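Local coordinates for protein Can2 (Sulfobacillus thermosulfidooxidans, PDB 7BDV) that binds cyclic tetra-adenylate through its CARF domains and acts as a dual-specificity nuclease that potentiates type III CRISPR defence, at residues V15-D20 with K99-A104; P34-L39 with E85-A90; A104-F109 with R114-V119. All coordinates share one frame; numbering follows the deposited sequence.

All three contacts lie in the CARF domain, around one mixed sheet whose five parallel strands run 62-67, 36-41, 13-17, 90-93, 116-120. Contact 1 packs helix 99-111 beside the end of strand 13-17. Contact 2, nested in the chain loop that contact 1 closes, joins the neighbouring strand 36-41 to the end of helix 73-86. Contact 3 follows and carries helix 99-111, sharing A104 with contact 1, onto strand 116-120. Centres lie about 10 Å apart for contacts 1 and 3, about 13 Å for contacts 2 and 3, and about 16 Å for contacts 1 and 2. Contacts 1 and 3 thus join the cyclic nucleotide site to the subunit interface; contact 2 is packing away from both.

Contact 1. Residues V15-D20 with K99-A104; sequences VCLLSD and KIMALA. With nucleotides of chain E.
The side chains of L17 and M101, the latter present as selenomethionine, run past one another in opposite directions, so that each presses its tip on the root of the other. The terminal CE of M101 lies 3.7 Å from CB of L17, because the chain bends at its last torsion (chi3 60°) and turns the methyl back toward the strand. In return, L17 CD2 reaches the helix backbone, 3.6 Å from A102 N, and also meets the small methyl of A102. Alanine suits this place, since a flat patch of helix surface lets a branched leucine come close. The M101 side chain also borders the ligand: SE lies 3.9 Å from C2 of nucleotide A4 of chain E, where the sulfur of the natural methionine presumably sits.

This is the ligand end of a Rossmann-like CARF domain, where the C-terminal end of a central parallel strand faces the start of helix 99-111. The loop after the strand supplies polar groups. S19 OG donates to OP1 of nucleotide A1 of chain E over 2.6 Å, and D20 holds the ribose of A4 twice: its backbone N donates to O2', and the same O2' donates to D20 OD2 at 2.5 Å.

K99 takes the A4 phosphate from the helix side. Its backbone N meets OP1 at 2.9 Å with a nearly straight N-H (174°), while the long side chain extends beside the phosphate and bends at chi4 to bring NZ 2.8 Å from OP2. The nearby helix N-terminus would probably add to the attraction for the anion. NZ also donates to T95 O and G97 O of the second subunit, binding the lysine into the dimer as well as the ligand.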
loop_
_atom_site.group_PDB
_atom_site.type_symbol
_atom_site.label_atom_id
_atom_site.label_comp_id
_atom_site.label_asym_id
_atom_site.label_seq_id
_atom_site.Cartn_x
_atom_site.Cartn_y
_atom_site.Cartn_z
ATOM N N VAL A 15 19.178 -12.617 19.011
ATOM C CA VAL A 15 17.776 -12.490 19.484
ATOM C C VAL A 15 17.072 -11.477 18.585
ATOM O O VAL A 15 17.546 -10.309 18.499
ATOM C CB VAL A 15 17.705 -12.099 20.965
ATOM C CG1 VAL A 15 16.273 -11.919 21.448
ATOM C CG2 VAL A 15 18.451 -13.099 21.834
ATOM N N CYS A 16 15.987 -11.874 17.933
ATOM C CA CYS A 16 15.243 -10.896 17.113
ATOM C C CYS A 16 13.744 -10.960 17.366
ATOM O O CYS A 16 13.204 -11.991 17.855
ATOM C CB CYS A 16 15.659 -10.942 15.657
ATOM S SG CYS A 16 15.691 -12.597 14.966
ATOM N N LEU A 17 13.106 -9.818 17.118
ATOM C CA LEU A 17 11.665 -9.599 17.410
ATOM C C LEU A 17 10.929 -9.679 16.083
ATOM O O LEU A 17 11.172 -8.790 15.253
ATOM C CB LEU A 17 11.492 -8.207 18.041
ATOM C CG LEU A 17 11.930 -8.049 19.485
ATOM C CD1 LEU A 17 13.354 -8.510 19.691
ATOM C CD2 LEU A 17 11.795 -6.600 19.915
ATOM N N LEU A 18 10.031 -10.649 15.892
ATOM C CA LEU A 18 9.346 -10.854 14.595
ATOM C C LEU A 18 8.125 -9.927 14.495
ATOM O O LEU A 18 7.411 -9.738 15.494
ATOM C CB LEU A 18 8.916 -12.313 14.454
ATOM C CG LEU A 18 10.071 -13.317 14.422
ATOM C CD1 LEU A 18 9.620 -14.635 13.806
ATOM C CD2 LEU A 18 11.268 -12.782 13.648
ATOM N N SER A 19 7.848 -9.470 13.286
ATOM C CA SER A 19 6.824 -8.438 12.992
ATOM C C SER A 19 6.524 -8.455 11.502
ATOM O O SER A 19 7.072 -9.380 10.794
ATOM C CB SER A 19 7.302 -7.091 13.498
ATOM O OG SER A 19 8.490 -6.683 12.879
ATOM N N ASP A 20 5.706 -7.519 10.994
ATOM C CA ASP A 20 5.338 -7.506 9.555
ATOM C C ASP A 20 6.559 -7.661 8.659
ATOM O O ASP A 20 6.421 -8.363 7.625
ATOM C CB ASP A 20 4.584 -6.241 9.143
ATOM C CG ASP A 20 3.177 -6.192 9.705
ATOM O OD1 ASP A 20 2.405 -7.148 9.434
ATOM O OD2 ASP A 20 2.882 -5.225 10.450
ATOM N N LYS A 99 7.148 -1.055 19.519
ATOM C CA LYS A 99 8.016 -0.275 20.423
ATOM C C LYS A 99 8.004 -0.876 21.837
ATOM O O LYS A 99 9.027 -0.787 22.476
ATOM C CB LYS A 99 7.622 1.199 20.386
ATOM C CG LYS A 99 7.936 1.821 19.043
ATOM C CD LYS A 99 7.682 3.276 19.041
ATOM C CE LYS A 99 8.145 3.863 17.736
ATOM N NZ LYS A 99 7.003 3.935 16.827
ATOM N N ILE A 100 6.914 -1.456 22.316
ATOM C CA ILE A 100 6.858 -2.057 23.683
ATOM C C ILE A 100 7.846 -3.229 23.719
ATOM O O ILE A 100 8.686 -3.284 24.597
ATOM C CB ILE A 100 5.422 -2.460 24.064
ATOM C CG1 ILE A 100 4.446 -1.280 24.170
ATOM C CG2 ILE A 100 5.411 -3.318 25.314
ATOM C CD1 ILE A 100 5.039 0.007 24.667
HETATM N N MSE A 101 7.772 -4.139 22.746
HETATM C CA MSE A 101 8.681 -5.284 22.661
HETATM C C MSE A 101 10.120 -4.776 22.660
HETATM O O MSE A 101 10.964 -5.227 23.443
HETATM C CB MSE A 101 8.392 -6.091 21.385
HETATM C CG MSE A 101 7.055 -6.832 21.383
HETATM SE SE MSE A 101 6.497 -7.595 19.681
HETATM C CE MSE A 101 8.047 -8.874 19.330
ATOM N N ALA A 102 10.392 -3.821 21.749
ATOM C CA ALA A 102 11.724 -3.316 21.533
ATOM C C ALA A 102 12.220 -2.581 22.774
ATOM O O ALA A 102 13.382 -2.794 23.118
ATOM C CB ALA A 102 11.774 -2.423 20.307
ATOM N N LEU A 103 11.414 -1.712 23.400
ATOM C CA LEU A 103 11.844 -0.976 24.619
ATOM C C LEU A 103 12.197 -1.977 25.739
ATOM O O LEU A 103 13.199 -1.776 26.430
ATOM C CB LEU A 103 10.737 -0.029 25.090
ATOM C CG LEU A 103 10.493 1.197 24.203
ATOM C CD1 LEU A 103 9.168 1.857 24.544
ATOM C CD2 LEU A 103 11.615 2.200 24.357
ATOM N N ALA A 104 11.386 -3.012 25.931
ATOM C CA ALA A 104 11.555 -4.023 27.001
ATOM C C ALA A 104 12.902 -4.722 26.815
ATOM O O ALA A 104 13.673 -4.792 27.783
ATOM C CB ALA A 104 10.409 -4.995 26.959
ATOM P P A E 4 4.972 0.785 16.843
ATOM O OP1 A E 4 4.940 0.386 18.273
ATOM O OP2 A E 4 5.980 1.505 16.016
ATOM O "O5'" A E 4 4.848 -0.703 16.258
ATOM C "C5'" A E 4 4.933 -0.951 14.878
ATOM C "C4'" A E 4 5.583 -2.307 14.731
ATOM O "O4'" A E 4 4.845 -3.286 15.526
ATOM C "C3'" A E 4 5.592 -2.838 13.304
ATOM O "O3'" A E 4 6.895 -3.396 13.068
ATOM C "C2'" A E 4 4.470 -3.872 13.329
ATOM O "O2'" A E 4 4.543 -4.838 12.300
ATOM C "C1'" A E 4 4.638 -4.435 14.736
ATOM N N9 A E 4 3.495 -5.148 15.263
ATOM C C8 A E 4 2.160 -4.729 15.289
ATOM N N7 A E 4 1.373 -5.622 15.863
ATOM C C5 A E 4 2.218 -6.679 16.204
ATOM C C6 A E 4 1.982 -7.937 16.807
ATOM N N6 A E 4 0.775 -8.331 17.185
ATOM N N1 A E 4 3.038 -8.785 16.988
ATOM C C2 A E 4 4.242 -8.375 16.563
ATOM N N3 A E 4 4.586 -7.211 15.995
ATOM C C4 A E 4 3.516 -6.404 15.828
ATOM P P A E 1 7.495 -3.498 11.601
ATOM O OP1 A E 1 7.683 -4.939 11.162
ATOM O OP2 A E 1 6.798 -2.717 10.499
ATOM O "O5'" A E 1 8.913 -2.858 11.922
ATOM C "C5'" A E 1 9.900 -2.927 10.897
ATOM C "C4'" A E 1 10.997 -1.987 11.278
ATOM O "O4'" A E 1 12.163 -2.316 10.496
ATOM C "C3'" A E 1 10.733 -0.506 10.983
ATOM O "O3'" A E 1 11.605 0.257 11.762
ATOM C "C2'" A E 1 11.262 -0.371 9.568
ATOM O "O2'" A E 1 11.573 0.974 9.280
ATOM C "C1'" A E 1 12.539 -1.199 9.727
ATOM N N9 A E 1 13.175 -1.716 8.560
ATOM C C8 A E 1 14.527 -1.774 8.380
ATOM N N7 A E 1 14.870 -2.326 7.251
ATOM C C5 A E 1 13.674 -2.681 6.670
ATOM C C6 A E 1 13.370 -3.323 5.461
ATOM N N6 A E 1 14.283 -3.744 4.596
ATOM N N1 A E 1 12.071 -3.547 5.198
ATOM C C2 A E 1 11.153 -3.133 6.069
ATOM N N3 A E 1 11.310 -2.495 7.202
ATOM C C4 A E 1 12.612 -2.319 7.473
#

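Contact 2. Residues P34-L39 with E85-A90; sequences PQRVIL and EQFPNA
R36 and F87 form the tight part of this contact, which ties strand 36-41 of the Rossmann-like CARF sheet to the loop leaving helix 73-86. The guanidinium and the phenyl ring lie nearly parallel, their planes 19° apart, with CE1 of F87 over one guanidinium face, displaced toward its rim. R36 NE approaches CE1 to 3.1 Å, obliquely to the ring. The arginine leaves the strand extended, with CG anti to N (chi1 -163°), then folds at chi3 (11°), which swings the flat head across the phenylalanine. NE donates to T13 OG1 and NH1 pairs with E62, so the polar edge is satisfied while a face rests on the ring.

From the same strand, I38 adds a purely apolar touch, its CD1 lying 3.6 Å from F87 CD2; a beta-branched isoleucine suits a strand, and its CD1 carries apolar surface from the buried sheet out to the ring. The looser, solvent side is the helix end and the turn. P88 and N89 are exposed in the turn, and Q86, also exposed, lays CG over one face of the F87 ring. The type I turn is closed by a weak bond, A90 N to F87 O at 3.4 Å.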
loop_
_atom_site.group_PDB
_atom_site.type_symbol
_atom_site.label_atom_id
_atom_site.label_comp_id
_atom_site.label_asym_id
_atom_site.label_seq_id
_atom_site.Cartn_x
_atom_site.Cartn_y
_atom_site.Cartn_z
ATOM N N PRO A 34 24.919 -16.827 12.549
ATOM C CA PRO A 34 25.245 -16.984 13.959
ATOM C C PRO A 34 25.033 -18.441 14.387
ATOM O O PRO A 34 24.580 -19.202 13.601
ATOM C CB PRO A 34 24.245 -16.042 14.641
ATOM C CG PRO A 34 23.027 -16.145 13.768
ATOM C CD PRO A 34 23.527 -16.379 12.359
ATOM N N GLN A 35 25.406 -18.790 15.613
ATOM C CA GLN A 35 25.373 -20.204 16.087
ATOM C C GLN A 35 23.936 -20.573 16.439
ATOM O O GLN A 35 23.507 -21.691 16.119
ATOM C CB GLN A 35 26.335 -20.352 17.256
ATOM C CG GLN A 35 27.738 -19.947 16.859
ATOM C CD GLN A 35 28.705 -20.244 17.971
ATOM O OE1 GLN A 35 29.364 -19.343 18.489
ATOM N NE2 GLN A 35 28.743 -21.508 18.367
ATOM N N ARG A 36 23.214 -19.616 17.030
ATOM C CA ARG A 36 21.841 -19.771 17.549
ATOM C C ARG A 36 21.050 -18.497 17.243
ATOM O O ARG A 36 21.605 -17.403 17.442
ATOM C CB ARG A 36 21.893 -20.008 19.054
ATOM C CG ARG A 36 20.627 -20.586 19.652
ATOM C CD ARG A 36 20.747 -21.005 21.111
ATOM N NE ARG A 36 21.985 -20.509 21.684
ATOM C CZ ARG A 36 23.109 -21.206 21.855
ATOM N NH1 ARG A 36 23.184 -22.472 21.500
ATOM N NH2 ARG A 36 24.168 -20.592 22.348
ATOM N N VAL A 37 19.812 -18.639 16.803
ATOM C CA VAL A 37 18.832 -17.520 16.690
ATOM C C VAL A 37 17.669 -17.798 17.645
ATOM O O VAL A 37 17.118 -18.916 17.594
ATOM C CB VAL A 37 18.349 -17.379 15.243
ATOM C CG1 VAL A 37 17.252 -16.325 15.106
ATOM C CG2 VAL A 37 19.498 -17.121 14.296
ATOM N N ILE A 38 17.345 -16.847 18.521
ATOM C CA ILE A 38 16.104 -16.834 19.348
ATOM C C ILE A 38 15.104 -15.893 18.666
ATOM O O ILE A 38 15.389 -14.672 18.603
ATOM C CB ILE A 38 16.385 -16.459 20.809
ATOM C CG1 ILE A 38 17.319 -17.496 21.454
ATOM C CG2 ILE A 38 15.104 -16.348 21.636
ATOM C CD1 ILE A 38 17.871 -17.074 22.757
ATOM N N LEU A 39 13.999 -16.446 18.172
ATOM C CA LEU A 39 12.896 -15.682 17.518
ATOM C C LEU A 39 11.796 -15.409 18.563
ATOM O O LEU A 39 11.205 -16.367 19.094
ATOM C CB LEU A 39 12.343 -16.482 16.340
ATOM C CG LEU A 39 13.344 -16.919 15.272
ATOM C CD1 LEU A 39 12.658 -17.767 14.218
ATOM C CD2 LEU A 39 14.020 -15.720 14.632
ATOM N N GLU A 85 20.029 -15.133 31.174
ATOM C CA GLU A 85 20.466 -16.130 32.201
ATOM C C GLU A 85 21.009 -17.371 31.481
ATOM O O GLU A 85 22.139 -17.784 31.816
ATOM C CB GLU A 85 19.315 -16.462 33.157
ATOM C CG GLU A 85 19.507 -17.716 34.006
ATOM C CD GLU A 85 18.672 -18.913 33.567
ATOM O OE2 GLU A 85 19.151 -20.065 33.692
ATOM N N GLN A 86 20.273 -17.890 30.489
ATOM C CA GLN A 86 20.614 -19.150 29.768
ATOM C C GLN A 86 21.695 -18.912 28.706
ATOM O O GLN A 86 22.513 -19.824 28.472
ATOM C CB GLN A 86 19.377 -19.751 29.102
ATOM C CG GLN A 86 19.581 -21.216 28.742
ATOM C CD GLN A 86 18.391 -21.821 28.048
ATOM O OE1 GLN A 86 17.296 -21.262 28.043
ATOM N NE2 GLN A 86 18.612 -22.980 27.449
ATOM N N PHE A 87 21.693 -17.742 28.057
ATOM C CA PHE A 87 22.668 -17.362 27.003
ATOM C C PHE A 87 23.207 -15.974 27.329
ATOM O O PHE A 87 22.702 -14.964 26.821
ATOM C CB PHE A 87 22.019 -17.391 25.620
ATOM C CG PHE A 87 21.266 -18.651 25.297
ATOM C CD1 PHE A 87 21.938 -19.821 24.975
ATOM C CD2 PHE A 87 19.879 -18.679 25.346
ATOM C CE1 PHE A 87 21.236 -20.987 24.690
ATOM C CE2 PHE A 87 19.188 -19.850 25.066
ATOM C CZ PHE A 87 19.868 -20.991 24.720
ATOM N N PRO A 88 24.225 -15.877 28.212
ATOM C CA PRO A 88 24.770 -14.577 28.623
ATOM C C PRO A 88 25.491 -13.796 27.514
ATOM O O PRO A 88 25.636 -12.603 27.663
ATOM C CB PRO A 88 25.744 -14.949 29.756
ATOM C CG PRO A 88 26.132 -16.379 29.440
ATOM C CD PRO A 88 24.874 -17.005 28.899
ATOM N N ASN A 89 25.906 -14.470 26.434
ATOM C CA ASN A 89 26.639 -13.858 25.298
ATOM C C ASN A 89 25.663 -13.494 24.162
ATOM O O ASN A 89 26.100 -13.421 23.010
ATOM C CB ASN A 89 27.754 -14.788 24.808
ATOM C CG ASN A 89 28.690 -15.209 25.923
ATOM O OD1 ASN A 89 28.809 -16.398 26.235
ATOM N ND2 ASN A 89 29.320 -14.237 26.565
ATOM N N ALA A 90 24.384 -13.266 24.471
ATOM C CA ALA A 90 23.333 -12.981 23.482
ATOM C C ALA A 90 23.628 -11.613 22.850
ATOM O O ALA A 90 24.187 -10.763 23.547
ATOM C CB ALA A 90 22.007 -13.029 24.175
#

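Contact 3. Residues A104-F109 with R114-V119; sequences AAFDRF and RPIIYV. With nucleotides of chain E.
The carbonyl oxygen of F109 accepts the backbone N-H of R114, with O and N 2.9 Å apart and an N-H...O angle of 163°. This bond fastens the last part of the helix to the chain entering the next strand. Next to it, the R114 side chain packs its aliphatic base on the phenylalanine, CB lying 3.6 Å from F109 CD2. Bends at chi2 and chi3 (-52° and -47°) then carry the guanidinium away, to donate through NE to A90 O, while CD of P115 lies over one of its faces. Arginine suits the place because its methylenes can lie on the ring while the guanidinium reaches the A90 carbonyl.

Helix 99-111 and strand 116-120 are the second half of a beta-alpha-beta crossover begun by strand 90-93. Between them I116 is the chief apolar link: its CD1 touches F106 CD1 at 3.6 Å and F109 CB at 3.8 Å, with the F106 and I116 side chains crossing at about a right angle.

On the helix's other flank, D107 OD2 takes R108 NH1 in the guanidinium plane at 3.1 Å and also Q77 NE2, while R108 NE pairs with D81. Further along the strand, Y118 OH donates to OP1 of nucleotide A2 of chain E, 2.5 Å away at the ring edge, and I100 of the second subunit packs on the same tyrosine.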
loop_
_atom_site.group_PDB
_atom_site.type_symbol
_atom_site.label_atom_id
_atom_site.label_comp_id
_atom_site.label_asym_id
_atom_site.label_seq_id
_atom_site.Cartn_x
_atom_site.Cartn_y
_atom_site.Cartn_z
ATOM N N ALA A 104 11.386 -3.012 25.931
ATOM C CA ALA A 104 11.555 -4.023 27.001
ATOM C C ALA A 104 12.902 -4.722 26.815
ATOM O O ALA A 104 13.673 -4.792 27.783
ATOM C CB ALA A 104 10.409 -4.995 26.959
ATOM N N ALA A 105 13.176 -5.185 25.602
ATOM C CA ALA A 105 14.368 -5.995 25.263
ATOM C C ALA A 105 15.602 -5.103 25.320
ATOM O O ALA A 105 16.593 -5.489 25.918
ATOM C CB ALA A 105 14.167 -6.651 23.915
ATOM N N PHE A 106 15.545 -3.912 24.723
ATOM C CA PHE A 106 16.641 -2.925 24.807
ATOM C C PHE A 106 17.055 -2.736 26.267
ATOM O O PHE A 106 18.263 -2.873 26.584
ATOM C CB PHE A 106 16.222 -1.597 24.181
ATOM C CG PHE A 106 17.348 -0.623 24.050
ATOM C CD1 PHE A 106 18.228 -0.690 22.981
ATOM C CD2 PHE A 106 17.504 0.386 24.975
ATOM C CE1 PHE A 106 19.242 0.246 22.844
ATOM C CE2 PHE A 106 18.501 1.340 24.819
ATOM C CZ PHE A 106 19.378 1.259 23.764
ATOM N N ASP A 107 16.087 -2.432 27.135
ATOM C CA ASP A 107 16.313 -2.153 28.574
ATOM C C ASP A 107 17.154 -3.265 29.235
ATOM O O ASP A 107 18.113 -2.928 29.943
ATOM C CB ASP A 107 14.986 -1.980 29.314
ATOM C CG ASP A 107 15.182 -1.605 30.773
ATOM O OD1 ASP A 107 15.463 -0.419 31.046
ATOM O OD2 ASP A 107 15.079 -2.516 31.637
ATOM N N ARG A 108 16.796 -4.533 29.047
ATOM C CA ARG A 108 17.461 -5.680 29.728
ATOM C C ARG A 108 18.824 -5.958 29.083
ATOM O O ARG A 108 19.753 -6.320 29.814
ATOM C CB ARG A 108 16.600 -6.941 29.665
ATOM C CG ARG A 108 15.224 -6.796 30.290
ATOM C CD ARG A 108 15.199 -5.922 31.535
ATOM N NE ARG A 108 16.065 -6.462 32.567
ATOM C CZ ARG A 108 16.582 -5.772 33.579
ATOM N NH1 ARG A 108 16.352 -4.474 33.710
ATOM N NH2 ARG A 108 17.348 -6.391 34.460
ATOM N N PHE A 109 18.948 -5.784 27.763
ATOM C CA PHE A 109 20.219 -5.997 27.032
ATOM C C PHE A 109 21.198 -4.869 27.376
ATOM O O PHE A 109 22.396 -5.154 27.533
ATOM C CB PHE A 109 19.963 -6.177 25.538
ATOM C CG PHE A 109 19.654 -7.598 25.156
ATOM C CD1 PHE A 109 18.409 -8.135 25.389
ATOM C CD2 PHE A 109 20.608 -8.375 24.533
ATOM C CE1 PHE A 109 18.122 -9.446 25.023
ATOM C CE2 PHE A 109 20.336 -9.687 24.186
ATOM C CZ PHE A 109 19.091 -10.212 24.415
ATOM N N ARG A 114 25.156 -5.737 26.853
ATOM C CA ARG A 114 25.152 -6.611 25.653
ATOM C C ARG A 114 25.178 -5.752 24.391
ATOM O O ARG A 114 24.700 -4.614 24.387
ATOM C CB ARG A 114 23.921 -7.516 25.645
ATOM C CG ARG A 114 23.750 -8.416 26.859
ATOM C CD ARG A 114 24.959 -9.267 27.231
ATOM N NE ARG A 114 25.536 -9.940 26.092
ATOM C CZ ARG A 114 26.826 -10.094 25.841
ATOM N NH1 ARG A 114 27.735 -9.658 26.700
ATOM N NH2 ARG A 114 27.173 -10.744 24.745
ATOM N N PRO A 115 25.749 -6.285 23.290
ATOM C CA PRO A 115 25.636 -5.664 21.982
ATOM C C PRO A 115 24.181 -5.604 21.477
ATOM O O PRO A 115 23.400 -6.551 21.627
ATOM C CB PRO A 115 26.470 -6.528 21.031
ATOM C CG PRO A 115 27.199 -7.533 21.912
ATOM C CD PRO A 115 26.536 -7.520 23.266
ATOM N N ILE A 116 23.842 -4.477 20.864
ATOM C CA ILE A 116 22.481 -4.215 20.328
ATOM C C ILE A 116 22.655 -3.568 18.960
ATOM O O ILE A 116 23.283 -2.508 18.888
ATOM C CB ILE A 116 21.640 -3.336 21.271
ATOM C CG1 ILE A 116 21.512 -3.937 22.666
ATOM C CG2 ILE A 116 20.269 -3.105 20.642
ATOM C CD1 ILE A 116 20.982 -2.958 23.727
ATOM N N ILE A 117 22.094 -4.192 17.926
ATOM C CA ILE A 117 22.175 -3.711 16.531
ATOM C C ILE A 117 20.788 -3.240 16.073
ATOM O O ILE A 117 19.784 -3.724 16.576
ATOM C CB ILE A 117 22.752 -4.801 15.629
ATOM C CG1 ILE A 117 21.759 -5.945 15.397
ATOM C CG2 ILE A 117 24.075 -5.295 16.195
ATOM C CD1 ILE A 117 22.153 -6.845 14.259
ATOM N N TYR A 118 20.786 -2.297 15.138
ATOM C CA TYR A 118 19.578 -1.764 14.482
ATOM C C TYR A 118 19.919 -1.589 13.006
ATOM O O TYR A 118 20.979 -1.039 12.710
ATOM C CB TYR A 118 19.143 -0.463 15.155
ATOM C CG TYR A 118 17.954 0.177 14.486
ATOM C CD1 TYR A 118 18.115 0.985 13.369
ATOM C CD2 TYR A 118 16.667 -0.024 14.966
ATOM C CE1 TYR A 118 17.015 1.563 12.744
ATOM C CE2 TYR A 118 15.559 0.534 14.338
ATOM C CZ TYR A 118 15.748 1.354 13.239
ATOM O OH TYR A 118 14.665 1.890 12.610
ATOM N N VAL A 119 19.053 -2.090 12.114
ATOM C CA VAL A 119 19.263 -2.101 10.659
ATOM C C VAL A 119 18.570 -0.885 10.054
ATOM O O VAL A 119 17.358 -0.844 10.104
ATOM C CB VAL A 119 18.793 -3.396 9.997
ATOM C CG1 VAL A 119 19.007 -3.294 8.517
ATOM C CG2 VAL A 119 19.549 -4.606 10.538
ATOM P P A E 2 11.141 1.052 13.089
ATOM O OP1 A E 2 12.406 1.526 13.702
ATOM O OP2 A E 2 10.015 0.458 13.870
ATOM O "O5'" A E 2 10.563 2.410 12.459
ATOM C "C5'" A E 2 9.285 2.369 11.812
ATOM C "C4'" A E 2 8.626 3.694 12.127
ATOM O "O4'" A E 2 9.552 4.740 11.732
ATOM C "C3'" A E 2 7.311 4.030 11.434
ATOM O "O3'" A E 2 6.428 4.738 12.365
ATOM C "C2'" A E 2 7.783 4.931 10.292
ATOM O "O2'" A E 2 6.841 5.871 9.792
ATOM C "C1'" A E 2 8.863 5.713 10.998
ATOM N N9 A E 2 9.815 6.390 10.164
ATOM C C8 A E 2 10.576 5.845 9.139
ATOM N N7 A E 2 11.356 6.741 8.583
ATOM C C5 A E 2 11.076 7.923 9.266
ATOM C C6 A E 2 11.568 9.223 9.124
ATOM N N6 A E 2 12.453 9.529 8.202
ATOM N N1 A E 2 11.114 10.191 9.964
ATOM C C2 A E 2 10.185 9.845 10.870
ATOM N N3 A E 2 9.646 8.640 11.098
ATOM C C4 A E 2 10.138 7.719 10.243
#